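Side-chain contacts in HD-GYP domain-containing protein (PDB 3TM8), which is of unknown function but carries a two-iron HD-GYP domain, the fold of phosphodiesterases that hydrolyse cyclic-di-GMP: residues S175-A180 with Q319-I324; A180-L185 with A278-S283; K231-G236 with T264-L269; G255-T260 with S283-D288; K304-H309 with H313-I318. All coordinates share one frame; numbering follows the deposited sequence. Where two conformers were deposited one is given.

Contact 1 of 5, residues S175-A180 with Q319-I324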
# COMPACT_ATOMS: atom_id res chain seq x y z
N SER A 175 -2.51 3.10 4.20
CA SER A 175 -3.78 2.59 4.70
C SER A 175 -3.69 2.16 6.16
O SER A 175 -4.64 2.33 6.93
CB SER A 175 -4.29 1.44 3.82
OG SER A 175 -3.71 0.20 4.18
N THR A 176 -2.54 1.61 6.55
CA THR A 176 -2.31 1.15 7.91
C THR A 176 -2.31 2.35 8.88
O THR A 176 -2.98 2.33 9.92
CB THR A 176 -0.98 0.38 8.00
OG1 THR A 176 -0.95 -0.65 7.01
CG2 THR A 176 -0.80 -0.25 9.37
N LEU A 177 -1.56 3.39 8.52
CA LEU A 177 -1.52 4.60 9.31
C LEU A 177 -2.90 5.25 9.34
O LEU A 177 -3.31 5.79 10.36
CB LEU A 177 -0.50 5.58 8.75
CG LEU A 177 0.97 5.16 8.77
CD1 LEU A 177 1.81 6.15 7.98
CD2 LEU A 177 1.49 5.03 10.21
N SER A 178 -3.62 5.18 8.22
CA SER A 178 -4.96 5.77 8.17
C SER A 178 -5.95 5.06 9.10
O SER A 178 -6.77 5.72 9.75
CB SER A 178 -5.49 5.79 6.74
OG SER A 178 -4.73 6.66 5.91
N ILE A 179 -5.89 3.74 9.15
CA ILE A 179 -6.76 2.99 10.07
C ILE A 179 -6.48 3.40 11.51
O ILE A 179 -7.39 3.68 12.29
CB ILE A 179 -6.56 1.46 9.93
CG1 ILE A 179 -7.11 0.96 8.59
CG2 ILE A 179 -7.23 0.72 11.10
CD1 ILE A 179 -6.56 -0.40 8.17
N ALA A 180 -5.20 3.46 11.86
CA ALA A 180 -4.81 3.84 13.22
C ALA A 180 -5.22 5.27 13.53
O ALA A 180 -5.69 5.56 14.63
CB ALA A 180 -3.31 3.64 13.43
N GLN A 319 0.08 14.97 15.32
CA GLN A 319 0.35 14.48 16.67
C GLN A 319 -0.05 13.01 16.83
O GLN A 319 0.71 12.21 17.38
CB GLN A 319 -0.37 15.34 17.71
CG GLN A 319 0.11 16.79 17.71
CD GLN A 319 -0.62 17.67 18.71
OE1 GLN A 319 -0.02 18.57 19.28
NE2 GLN A 319 -1.91 17.43 18.91
N HIS A 320 -1.24 12.65 16.36
CA HIS A 320 -1.67 11.26 16.44
C HIS A 320 -0.73 10.35 15.66
O HIS A 320 -0.38 9.26 16.13
CB HIS A 320 -3.11 11.09 15.92
CG HIS A 320 -4.17 11.53 16.88
ND1 HIS A 320 -4.11 11.28 18.24
CD2 HIS A 320 -5.35 12.17 16.67
CE1 HIS A 320 -5.20 11.76 18.82
NE2 HIS A 320 -5.97 12.30 17.88
N LEU A 321 -0.33 10.77 14.46
CA LEU A 321 0.56 9.96 13.62
C LEU A 321 1.92 9.80 14.28
O LEU A 321 2.51 8.71 14.26
CB LEU A 321 0.69 10.55 12.22
CG LEU A 321 -0.56 10.33 11.36
CD1 LEU A 321 -0.65 11.30 10.19
CD2 LEU A 321 -0.65 8.87 10.88
N ASN A 322 2.42 10.87 14.88
CA ASN A 322 3.65 10.77 15.66
C ASN A 322 3.52 9.71 16.75
O ASN A 322 4.40 8.86 16.90
CB ASN A 322 4.03 12.13 16.24
CG ASN A 322 5.33 12.08 17.01
OD1 ASN A 322 6.39 11.80 16.45
ND2 ASN A 322 5.26 12.39 18.30
N ASP A 323 2.40 9.73 17.47
CA ASP A 323 2.16 8.75 18.53
C ASP A 323 2.05 7.33 17.98
O ASP A 323 2.60 6.39 18.56
CB ASP A 323 0.89 9.09 19.32
CG ASP A 323 1.04 10.34 20.17
OD1 ASP A 323 2.19 10.80 20.37
OD2 ASP A 323 0.00 10.85 20.65
N ILE A 324 1.36 7.17 16.86
CA ILE A 324 1.24 5.87 16.21
C ILE A 324 2.62 5.30 15.84
O ILE A 324 2.88 4.12 16.06
CB ILE A 324 0.33 5.94 14.97
CG1 ILE A 324 -1.11 6.21 15.40
CG2 ILE A 324 0.43 4.67 14.13
CD1 ILE A 324 -1.99 6.75 14.31
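Leu177 and Ala180, one turn apart on helix 167-185, meet Leu321 and Ile324, also one turn apart on the C-terminal helix 315-325. The short segment axes come within 10.2 Å, and their N-to-C directions differ by 111°, so each helix offers a small patch near the crossing. Leu177 comes first along the chain. Its CB takes the CD2 branch of Leu321 at 3.9 Å, while its own CD2 reaches on to Ile324 CG2 at 4.1 Å, the two side chains running obliquely to one another. Ser178 faces away and packs on helix 276-293, and Ile179 packs on helix 130-149, so helix 167-185 is surrounded by partners here. Ala180 then turns its methyl toward Ile324. Ala180 CB lies 3.5 Å from Ile324 CD1, tighter than an ordinary van der Waals contact, and 3.9 Å from Ile324 CG2, so both branches of the isoleucine straddle one methyl group. This follows from the first torsion of Ile324 (chi1 -68°), which sets CG1 opposite the carbonyl carbon with CG2 opposite the backbone N. Leu321 also touches Met287 of helix 276-293, and Leu177 touches Met158, extending the oily layer on both helices. No hydrogen bond crosses between the segments: helix 315-325 is fitted to helix 167-185 here by the shape of aliphatic groups, with little polar direction to the join.

Contact 2 of 5, residues A180-L185 with A278-S283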
# COMPACT_ATOMS: atom_id res chain seq x y z
N ALA A 180 -5.20 3.46 11.86
CA ALA A 180 -4.81 3.84 13.22
C ALA A 180 -5.22 5.27 13.53
O ALA A 180 -5.69 5.56 14.63
CB ALA A 180 -3.31 3.64 13.43
N LEU A 181 -5.06 6.18 12.56
CA LEU A 181 -5.44 7.58 12.76
C LEU A 181 -6.95 7.70 12.95
O LEU A 181 -7.43 8.43 13.82
CB LEU A 181 -4.95 8.43 11.58
CG LEU A 181 -5.34 9.91 11.59
CD1 LEU A 181 -4.88 10.58 12.88
CD2 LEU A 181 -4.72 10.58 10.39
N ALA A 182 -7.71 6.97 12.14
CA ALA A 182 -9.16 6.97 12.25
C ALA A 182 -9.60 6.54 13.65
O ALA A 182 -10.49 7.16 14.25
CB ALA A 182 -9.77 6.06 11.19
N GLN A 183 -8.97 5.50 14.17
CA GLN A 183 -9.25 5.05 15.53
C GLN A 183 -8.99 6.17 16.55
O GLN A 183 -9.80 6.38 17.44
CB GLN A 183 -8.41 3.82 15.90
CG GLN A 183 -8.69 3.30 17.30
CD GLN A 183 -7.89 2.05 17.64
OE1 GLN A 183 -6.79 1.84 17.13
NE2 GLN A 183 -8.45 1.21 18.51
N LYS A 184 -7.87 6.87 16.41
CA LYS A 184 -7.53 7.95 17.35
C LYS A 184 -8.53 9.10 17.29
O LYS A 184 -8.78 9.77 18.30
CB LYS A 184 -6.13 8.48 17.06
CG LYS A 184 -5.02 7.49 17.28
CD LYS A 184 -4.72 7.30 18.75
CE LYS A 184 -3.35 6.68 18.92
NZ LYS A 184 -2.92 6.76 20.34
N LEU A 185 -9.08 9.34 16.11
CA LEU A 185 -10.04 10.41 15.89
C LEU A 185 -11.47 10.02 16.23
O LEU A 185 -12.37 10.85 16.20
CB LEU A 185 -9.99 10.87 14.44
CG LEU A 185 -8.68 11.52 14.02
CD1 LEU A 185 -8.64 11.70 12.51
CD2 LEU A 185 -8.49 12.86 14.72
N ALA A 278 -10.35 12.13 2.95
CA ALA A 278 -9.17 12.48 2.17
C ALA A 278 -8.18 13.34 2.96
O ALA A 278 -6.98 13.26 2.74
CB ALA A 278 -9.55 13.16 0.85
N VAL A 279 -8.69 14.15 3.88
CA VAL A 279 -7.82 14.94 4.75
C VAL A 279 -6.97 14.00 5.61
O VAL A 279 -5.78 14.22 5.81
CB VAL A 279 -8.62 15.91 5.65
CG1 VAL A 279 -7.68 16.74 6.51
CG2 VAL A 279 -9.50 16.81 4.79
N LEU A 280 -7.60 12.93 6.11
CA LEU A 280 -6.92 11.94 6.90
C LEU A 280 -5.82 11.24 6.08
O LEU A 280 -4.67 11.13 6.52
CB LEU A 280 -7.95 10.93 7.44
CG LEU A 280 -7.56 10.02 8.60
CD1 LEU A 280 -8.79 9.45 9.28
CD2 LEU A 280 -6.67 8.91 8.09
N VAL A 281 -6.17 10.79 4.88
CA VAL A 281 -5.20 10.13 4.02
C VAL A 281 -4.07 11.09 3.64
O VAL A 281 -2.91 10.68 3.55
CB VAL A 281 -5.85 9.53 2.76
CG1 VAL A 281 -4.78 8.94 1.84
CG2 VAL A 281 -6.85 8.45 3.14
N SER A 282 -4.40 12.35 3.40
CA SER A 282 -3.38 13.35 3.09
C SER A 282 -2.33 13.44 4.20
O SER A 282 -1.13 13.48 3.93
CB SER A 282 -4.00 14.71 2.82
OG SER A 282 -2.98 15.66 2.58
N SER A 283 -2.78 13.47 5.45
CA SER A 283 -1.87 13.51 6.59
C SER A 283 -1.01 12.25 6.69
O SER A 283 0.21 12.33 6.87
CB SER A 283 -2.64 13.73 7.90
OG SER A 283 -3.40 14.93 7.86
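Leu181 and Leu280 face each other where helices 167-185 and 276-293 pass, the segment axes 10.6 Å apart at their nearest and their N-to-C directions 124° apart. The two leucines reach toward one another tip to tip. Leu181 brings its CD2 branch, and because its CG stands opposite the backbone N (chi1 177°) the chain is thrown out across the gap. Leu280 has two conformers, and the distances here are for one of them; its closest approaches to Leu181 CD2 are doubtful for that reason. CG of Leu181 sits 3.7 Å from CG of Leu280.

Both helices belong to the all-helical HD domain. The second of them carries the iron ligand Asn285 little more than a turn beyond Leu280, so this is core packing behind the metal site. The other branch of Leu280, CD1, reaches Ala182 on the same helix: it lies 4.0 Å from Ala182 CB and 3.9 Å from Ala182 CA, right against the backbone. Leu185 slides past Leu280 in the reverse direction, its CD1 meeting Leu280 CD1 at 3.9 Å. Leu196 of helix 190-202 packs on both Ala182 and Leu280, while His320 of the last helix leans on Leu181.

Contact 3 of 5, residues K231-G236 with T264-L269. With FE (Fe (III) ion), chain E.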
# COMPACT_ATOMS: atom_id res chain seq x y z
N LYS A 231 0.61 16.43 -11.27
CA LYS A 231 -0.50 15.91 -12.07
C LYS A 231 -1.14 14.62 -11.53
O LYS A 231 -2.26 14.28 -11.91
CB LYS A 231 -0.03 15.66 -13.51
CG LYS A 231 0.43 16.92 -14.24
CD LYS A 231 0.94 16.58 -15.64
CE LYS A 231 1.08 17.82 -16.52
NZ LYS A 231 2.07 18.81 -15.98
N HIS A 232 -0.43 13.89 -10.68
CA HIS A 232 -0.88 12.52 -10.38
C HIS A 232 -2.27 12.36 -9.73
O HIS A 232 -3.01 11.45 -10.10
CB HIS A 232 0.21 11.68 -9.69
CG HIS A 232 0.30 11.88 -8.21
ND1 HIS A 232 1.05 12.88 -7.64
CD2 HIS A 232 -0.21 11.16 -7.18
CE1 HIS A 232 0.96 12.80 -6.32
NE2 HIS A 232 0.20 11.77 -6.02
N PRO A 233 -2.64 13.22 -8.77
CA PRO A 233 -3.97 13.01 -8.20
C PRO A 233 -5.06 13.35 -9.22
O PRO A 233 -6.09 12.69 -9.27
CB PRO A 233 -4.04 14.00 -7.03
CG PRO A 233 -2.69 14.60 -6.90
CD PRO A 233 -1.90 14.33 -8.13
N ILE A 234 -4.81 14.38 -10.02
CA ILE A 234 -5.77 14.82 -11.03
C ILE A 234 -5.97 13.74 -12.08
O ILE A 234 -7.10 13.36 -12.40
CB ILE A 234 -5.30 16.13 -11.69
CG1 ILE A 234 -5.21 17.24 -10.64
CG2 ILE A 234 -6.25 16.52 -12.82
CD1 ILE A 234 -4.58 18.53 -11.15
N GLU A 235 -4.86 13.23 -12.62
CA GLU A 235 -4.91 12.18 -13.63
C GLU A 235 -5.48 10.89 -13.07
O GLU A 235 -6.30 10.23 -13.72
CB GLU A 235 -3.53 11.95 -14.24
CG GLU A 235 -3.08 13.07 -15.15
CD GLU A 235 -1.83 12.72 -15.93
OE1 GLU A 235 -1.22 11.67 -15.63
OE2 GLU A 235 -1.45 13.49 -16.83
N GLY A 236 -5.05 10.52 -11.87
CA GLY A 236 -5.54 9.32 -11.22
C GLY A 236 -7.06 9.33 -11.09
O GLY A 236 -7.74 8.37 -11.45
N THR A 264 -2.79 24.74 -0.63
CA THR A 264 -1.56 24.79 -1.41
C THR A 264 -1.33 23.56 -2.30
O THR A 264 -0.34 23.50 -3.04
CB THR A 264 -0.32 25.01 -0.51
OG1 THR A 264 -0.13 23.89 0.36
CG2 THR A 264 -0.49 26.28 0.33
N GLY A 265 -2.23 22.59 -2.24
CA GLY A 265 -2.10 21.38 -3.04
C GLY A 265 -2.44 21.59 -4.50
O GLY A 265 -2.88 22.68 -4.89
N PRO A 266 -2.25 20.55 -5.33
CA PRO A 266 -2.44 20.65 -6.78
C PRO A 266 -3.82 21.15 -7.22
O PRO A 266 -3.92 21.84 -8.24
CB PRO A 266 -2.23 19.21 -7.25
CG PRO A 266 -1.32 18.62 -6.24
CD PRO A 266 -1.73 19.23 -4.93
N LYS A 267 -4.87 20.82 -6.47
CA LYS A 267 -6.23 21.25 -6.81
C LYS A 267 -6.64 22.56 -6.12
O LYS A 267 -7.69 23.12 -6.42
CB LYS A 267 -7.26 20.16 -6.48
CG LYS A 267 -7.23 18.95 -7.41
CD LYS A 267 -8.29 17.93 -6.99
CE LYS A 267 -8.42 16.79 -7.99
NZ LYS A 267 -9.10 17.21 -9.25
N GLY A 268 -5.81 23.03 -5.20
CA GLY A 268 -6.08 24.26 -4.47
C GLY A 268 -7.24 24.18 -3.49
O GLY A 268 -7.83 25.19 -3.14
N LEU A 269 -7.57 22.97 -3.05
CA LEU A 269 -8.70 22.80 -2.13
C LEU A 269 -8.32 23.14 -0.70
O LEU A 269 -7.20 22.89 -0.27
CB LEU A 269 -9.23 21.36 -2.20
CG LEU A 269 -9.72 20.87 -3.56
CD1 LEU A 269 -10.35 19.50 -3.41
CD2 LEU A 269 -10.72 21.84 -4.18
FE FE E . 0.24 10.97 -3.98
O HOH W 1 -9.31 14.99 -11.15
O HOH W 2 0.38 10.34 -2.17
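Pro233 and Pro266 meet at their ring CG atoms, Pro233 CG 4.3 Å from Pro266 CG, and so bring helix 223-240 up to the 264-269 loop. That loop appears to be this protein's version of the GYP signature: Gly265 and Pro266 are present without a tyrosine between them, and Gly265 to Gly268 form a type I beta turn. Glu259 grips the turn through the backbone N atoms of Lys267 and Leu269.

Next to the prolines, Lys267 runs past Ile234 in the opposite direction. Its CB leaves the backbone alongside the isoleucine and makes no contact with it; CG then touches Ile234 CG1 at 4.2 Å. CD bows off, and CE returns to Ile234 CG1, also at 4.2 Å, brushing Gly255 O of the neighbouring helix on its other flank. A bend at the last torsion (chi4 -73°) finally swings NZ back to within 4.1 Å of Ile234 CG1.

On the metal side of the helix, His232 NE2 binds an iron at 2.2 Å, and CD of the following Pro233 lies over one face of its ring, offset toward the rim. Lys267 NZ ends on a water at 2.9 Å, and that water donates to the backbone Ile234 O at 3.0 Å.

Contact 4 of 5, residues G255-T260 with S283-D288. With FE (Fe (III) ion), chain E; FE (Fe (III) ion), chain D; PO4 (phosphate ion), chain C.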
# COMPACT_ATOMS: atom_id res chain seq x y z
N GLY A 255 -8.15 11.56 -5.82
CA GLY A 255 -8.02 12.90 -6.37
C GLY A 255 -7.63 13.99 -5.40
O GLY A 255 -7.07 15.00 -5.82
N GLN A 256 -7.91 13.82 -4.11
CA GLN A 256 -7.76 14.91 -3.15
C GLN A 256 -6.63 14.71 -2.13
O GLN A 256 -6.41 15.56 -1.27
CB GLN A 256 -9.07 15.17 -2.38
CG GLN A 256 -10.26 15.51 -3.25
CD GLN A 256 -11.54 15.62 -2.42
OE1 GLN A 256 -11.52 15.50 -1.20
NE2 GLN A 256 -12.66 15.86 -3.10
N HIS A 257 -5.93 13.58 -2.21
CA HIS A 257 -5.03 13.23 -1.12
C HIS A 257 -3.76 14.09 -1.06
O HIS A 257 -3.01 13.98 -0.09
CB HIS A 257 -4.63 11.76 -1.21
CG HIS A 257 -3.67 11.48 -2.33
ND1 HIS A 257 -4.07 11.10 -3.59
CD2 HIS A 257 -2.32 11.57 -2.38
CE1 HIS A 257 -3.01 10.95 -4.37
NE2 HIS A 257 -1.94 11.23 -3.66
N GLU A 258 -3.50 14.90 -2.09
CA GLU A 258 -2.37 15.83 -2.05
C GLU A 258 -2.81 17.23 -1.64
O GLU A 258 -2.00 18.16 -1.61
CB GLU A 258 -1.63 15.88 -3.38
CG GLU A 258 -1.00 14.57 -3.80
CD GLU A 258 0.10 14.08 -2.86
OE1 GLU A 258 0.46 14.78 -1.90
OE2 GLU A 258 0.60 12.96 -3.10
N GLU A 259 -4.09 17.40 -1.34
CA GLU A 259 -4.59 18.70 -0.92
C GLU A 259 -4.19 18.96 0.52
O GLU A 259 -4.05 18.04 1.31
CB GLU A 259 -6.10 18.78 -1.12
CG GLU A 259 -6.53 18.63 -2.57
CD GLU A 259 -5.67 19.46 -3.53
OE1 GLU A 259 -5.66 20.71 -3.41
OE2 GLU A 259 -5.01 18.87 -4.41
N THR A 260 -4.00 20.24 0.83
CA THR A 260 -3.57 20.65 2.16
C THR A 260 -4.62 21.59 2.72
O THR A 260 -5.38 22.20 1.97
CB THR A 260 -2.20 21.35 2.12
OG1 THR A 260 -2.28 22.50 1.27
CG2 THR A 260 -1.14 20.40 1.57
N SER A 283 -2.78 13.47 5.45
CA SER A 283 -1.87 13.51 6.59
C SER A 283 -1.01 12.25 6.69
O SER A 283 0.21 12.33 6.87
CB SER A 283 -2.64 13.73 7.90
OG SER A 283 -3.40 14.93 7.86
N ALA A 284 -1.65 11.09 6.59
CA ALA A 284 -0.94 9.82 6.67
C ALA A 284 0.07 9.68 5.54
O ALA A 284 1.20 9.23 5.75
CB ALA A 284 -1.93 8.67 6.64
N ASN A 285 -0.34 10.08 4.33
CA ASN A 285 0.57 10.05 3.21
C ASN A 285 1.78 10.95 3.41
O ASN A 285 2.90 10.56 3.10
CB ASN A 285 -0.13 10.48 1.94
CG ASN A 285 0.80 10.48 0.78
OD1 ASN A 285 1.22 9.42 0.35
ND2 ASN A 285 1.17 11.66 0.30
N ALA A 286 1.55 12.16 3.90
CA ALA A 286 2.63 13.12 4.04
C ALA A 286 3.70 12.53 4.96
O ALA A 286 4.90 12.70 4.73
CB ALA A 286 2.11 14.43 4.58
N MET A 287 3.26 11.84 6.00
CA MET A 287 4.20 11.20 6.92
C MET A 287 4.99 10.07 6.24
O MET A 287 6.21 10.02 6.37
CB MET A 287 3.49 10.74 8.21
CG MET A 287 2.97 11.91 9.05
SD MET A 287 4.24 12.84 9.94
CE MET A 287 4.45 11.79 11.37
N ASP A 288 4.33 9.18 5.51
CA ASP A 288 5.09 8.10 4.86
C ASP A 288 5.96 8.61 3.73
O ASP A 288 7.02 8.05 3.48
CB ASP A 288 4.22 6.95 4.36
CG ASP A 288 5.06 5.75 3.95
OD1 ASP A 288 5.93 5.35 4.75
OD2 ASP A 288 4.88 5.22 2.83
FE FE E . 0.24 10.97 -3.98
FE FE D . 1.43 8.75 -1.67
P PO4 C . 3.32 10.88 -3.06
O1 PO4 C . 4.72 11.07 -3.59
O2 PO4 C . 3.20 9.67 -2.17
O3 PO4 C . 2.92 12.06 -2.14
O4 PO4 C . 2.33 10.89 -4.21
O HOH W 3 -0.34 14.03 1.25
O HOH W 2 0.38 10.34 -2.17
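The two-iron centre of the HD-GYP domain is shared across this contact, His257 and Glu258 serving one iron and Asn285 the other. His257 NE2 and Glu258 OE2 each bind the first iron at 2.2 Å, and His257 ND1 is hydrogen-bonded to Ile253. The glutamate gets there by a chain folded at its second torsion (chi2 -63°), which brings the carboxylate back beside the histidine. Across the gap Asn285 OD1 binds the second iron at 2.1 Å.

Bridging is done by a water, bound to both metals, and by a phosphate, probably from the crystallisation liquor, whose O4 goes to the first iron and O2 to the second. Asn285 ND2 gives an almost straight hydrogen bond to phosphate O3 (3.0 Å, 169°) and another to a second water at 3.0 Å, beside the backbone O of His257. With OD1 on metal and ND2 donating twice, the amide's rotation is fixed. Its plane stands 80° from the Glu258 carboxylate, whose OE2 is 3.7 Å from Asn285 ND2.

Asp204 binds both irons, His232 completes the protein ligands of the first, and His170 and His203 those of the second. Asp288, one turn after Asn285, makes a second-shell hydrogen bond between OD2 and His170 ND1. The turn 256-259, just after helix 248-256, thus faces helix 276-293, which is flanked in turn by helices 167-185, 301-308 and 315-325.

Contact 5 of 5, residues K304-H309 with H313-I318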
# COMPACT_ATOMS: atom_id res chain seq x y z
N LYS A 304 9.14 18.03 10.76
CA LYS A 304 9.35 18.43 9.38
C LYS A 304 8.08 18.93 8.71
O LYS A 304 8.10 19.95 8.02
CB LYS A 304 9.96 17.28 8.57
CG LYS A 304 11.46 17.12 8.76
CD LYS A 304 12.10 16.47 7.55
CE LYS A 304 12.25 17.45 6.37
NZ LYS A 304 10.96 18.07 5.95
N LEU A 305 6.98 18.22 8.91
CA LEU A 305 5.70 18.70 8.40
C LEU A 305 5.34 20.07 8.98
O LEU A 305 4.84 20.94 8.27
CB LEU A 305 4.58 17.70 8.69
CG LEU A 305 4.61 16.42 7.87
CD1 LEU A 305 3.36 15.62 8.14
CD2 LEU A 305 4.68 16.77 6.40
N MET A 306 5.58 20.27 10.27
CA MET A 306 5.22 21.53 10.91
C MET A 306 6.09 22.70 10.48
O MET A 306 5.60 23.83 10.40
CB MET A 306 5.23 21.38 12.42
CG MET A 306 4.14 20.45 12.91
SD MET A 306 4.26 20.15 14.67
CE MET A 306 3.89 21.77 15.34
N ILE A 307 7.37 22.45 10.21
CA ILE A 307 8.33 23.52 9.93
C ILE A 307 8.64 23.69 8.43
O ILE A 307 9.09 24.75 8.00
CB ILE A 307 9.66 23.26 10.68
CG1 ILE A 307 9.46 23.43 12.19
CG2 ILE A 307 10.76 24.19 10.19
CD1 ILE A 307 10.75 23.29 12.99
N ASP A 308 8.41 22.63 7.66
CA ASP A 308 8.63 22.66 6.21
C ASP A 308 7.32 22.50 5.42
O ASP A 308 7.29 22.73 4.21
CB ASP A 308 9.63 21.58 5.80
CG ASP A 308 11.02 21.81 6.39
OD1 ASP A 308 11.41 22.98 6.56
OD2 ASP A 308 11.71 20.81 6.67
N HIS A 309 6.25 22.09 6.09
CA HIS A 309 4.95 21.95 5.45
C HIS A 309 3.92 22.77 6.21
O HIS A 309 2.81 22.30 6.49
CB HIS A 309 4.51 20.48 5.42
CG HIS A 309 5.43 19.59 4.64
ND1 HIS A 309 5.02 18.90 3.52
CD2 HIS A 309 6.73 19.27 4.83
CE1 HIS A 309 6.04 18.20 3.05
NE2 HIS A 309 7.08 18.40 3.83
N HIS A 313 -1.40 20.43 7.21
CA HIS A 313 -2.20 19.33 7.76
C HIS A 313 -2.65 19.64 9.17
O HIS A 313 -1.96 20.36 9.89
CB HIS A 313 -1.41 18.02 7.75
CG HIS A 313 -0.81 17.70 6.42
ND1 HIS A 313 -1.53 17.11 5.40
CD2 HIS A 313 0.43 17.91 5.94
CE1 HIS A 313 -0.75 16.96 4.35
NE2 HIS A 313 0.45 17.45 4.65
N PRO A 314 -3.79 19.08 9.59
CA PRO A 314 -4.25 19.39 10.95
C PRO A 314 -3.24 18.92 11.99
O PRO A 314 -2.76 17.78 11.93
CB PRO A 314 -5.55 18.59 11.08
CG PRO A 314 -5.98 18.33 9.66
CD PRO A 314 -4.70 18.15 8.90
N LEU A 315 -2.94 19.78 12.96
CA LEU A 315 -1.97 19.41 13.98
C LEU A 315 -2.39 18.13 14.69
O LEU A 315 -1.55 17.30 15.02
CB LEU A 315 -1.76 20.55 14.98
CG LEU A 315 -0.80 20.28 16.14
CD1 LEU A 315 0.62 19.97 15.65
CD2 LEU A 315 -0.82 21.43 17.15
N GLN A 316 -3.69 17.96 14.94
CA GLN A 316 -4.13 16.73 15.62
C GLN A 316 -3.77 15.46 14.84
O GLN A 316 -3.45 14.43 15.43
CB GLN A 316 -5.61 16.77 16.01
CG GLN A 316 -6.62 16.84 14.87
CD GLN A 316 -6.99 18.26 14.50
OE1 GLN A 316 -6.15 19.16 14.49
NE2 GLN A 316 -8.27 18.48 14.22
N HIS A 317 -3.82 15.53 13.51
CA HIS A 317 -3.43 14.37 12.72
C HIS A 317 -1.94 14.10 12.89
O HIS A 317 -1.53 12.95 13.06
CB HIS A 317 -3.71 14.58 11.24
CG HIS A 317 -5.16 14.59 10.88
ND1 HIS A 317 -5.60 14.60 9.58
CD2 HIS A 317 -6.27 14.59 11.66
CE1 HIS A 317 -6.92 14.61 9.56
NE2 HIS A 317 -7.35 14.61 10.81
N ILE A 318 -1.14 15.15 12.82
CA ILE A 318 0.30 14.98 12.90
C ILE A 318 0.70 14.45 14.27
O ILE A 318 1.54 13.56 14.37
CB ILE A 318 1.05 16.27 12.53
CG1 ILE A 318 0.73 16.64 11.08
CG2 ILE A 318 2.55 16.08 12.71
CD1 ILE A 318 0.79 15.45 10.13
O HOH W 4 1.29 20.55 8.48
O HOH W 5 2.50 17.78 2.93
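Apolar packing comes first: Leu305 meets Ile318, and Met306 meets Leu315. Leu305 points its CD1 branch at CD1 of Ile318, though the very short gap between them is doubtful because Ile318 has two conformers; Leu305 CD1 also lies 4.3 Å from His313 CD2. Met306 folds its end round (chi3 67°), which places its CE 3.7 Å and its SD 3.8 Å from Leu315 CD1, near the surface.

The contact closes the short connection between the last two helices, 301-308 and 315-325, with His309 the first residue to leave the one and Pro314 at the N-cap position of the next. Leu305 touches Met287, while His313 packs on Ser282 and Ala286, so the corner rests on helix 276-293.

Water-mediated bonds span the same gap twice. One water donates to His309 O at 3.1 Å and accepts from His313 N at 3.0 Å. A second lies between the rings, 2.8 Å from His309 ND1 and 2.7 Å from His313 NE2, in the plane of the His313 ring. The His309 ring is held from one face by Leu305 CD2, over its centre.

Charge pairing stays within helix 301-308, where Lys304 NZ makes a 2.9 Å salt bridge to the anti lone pair of Asp308 OD2.

In the fold
Starting from the N-terminal side, helix 167-185 opens contact 1 and, through the shared Ala180, contact 2. Contact 1 closes last, at helix 315-325, so the other four nest inside its loop. Contact 3 opens on helix 223-240 and lies wholly within the loop of contact 2. Contact 4 opens at 255-260 before contact 3 closes, so the two cross, meeting at one iron and at Glu259. Contact 4 also crosses contact 2, with Ser283 common to both on helix 276-293. Contact 5 follows in series, a short local closure, and Ser283 OG reaches His317 ND1 there. Helix 276-293 thus joins metal site, HD core and C-terminal helices.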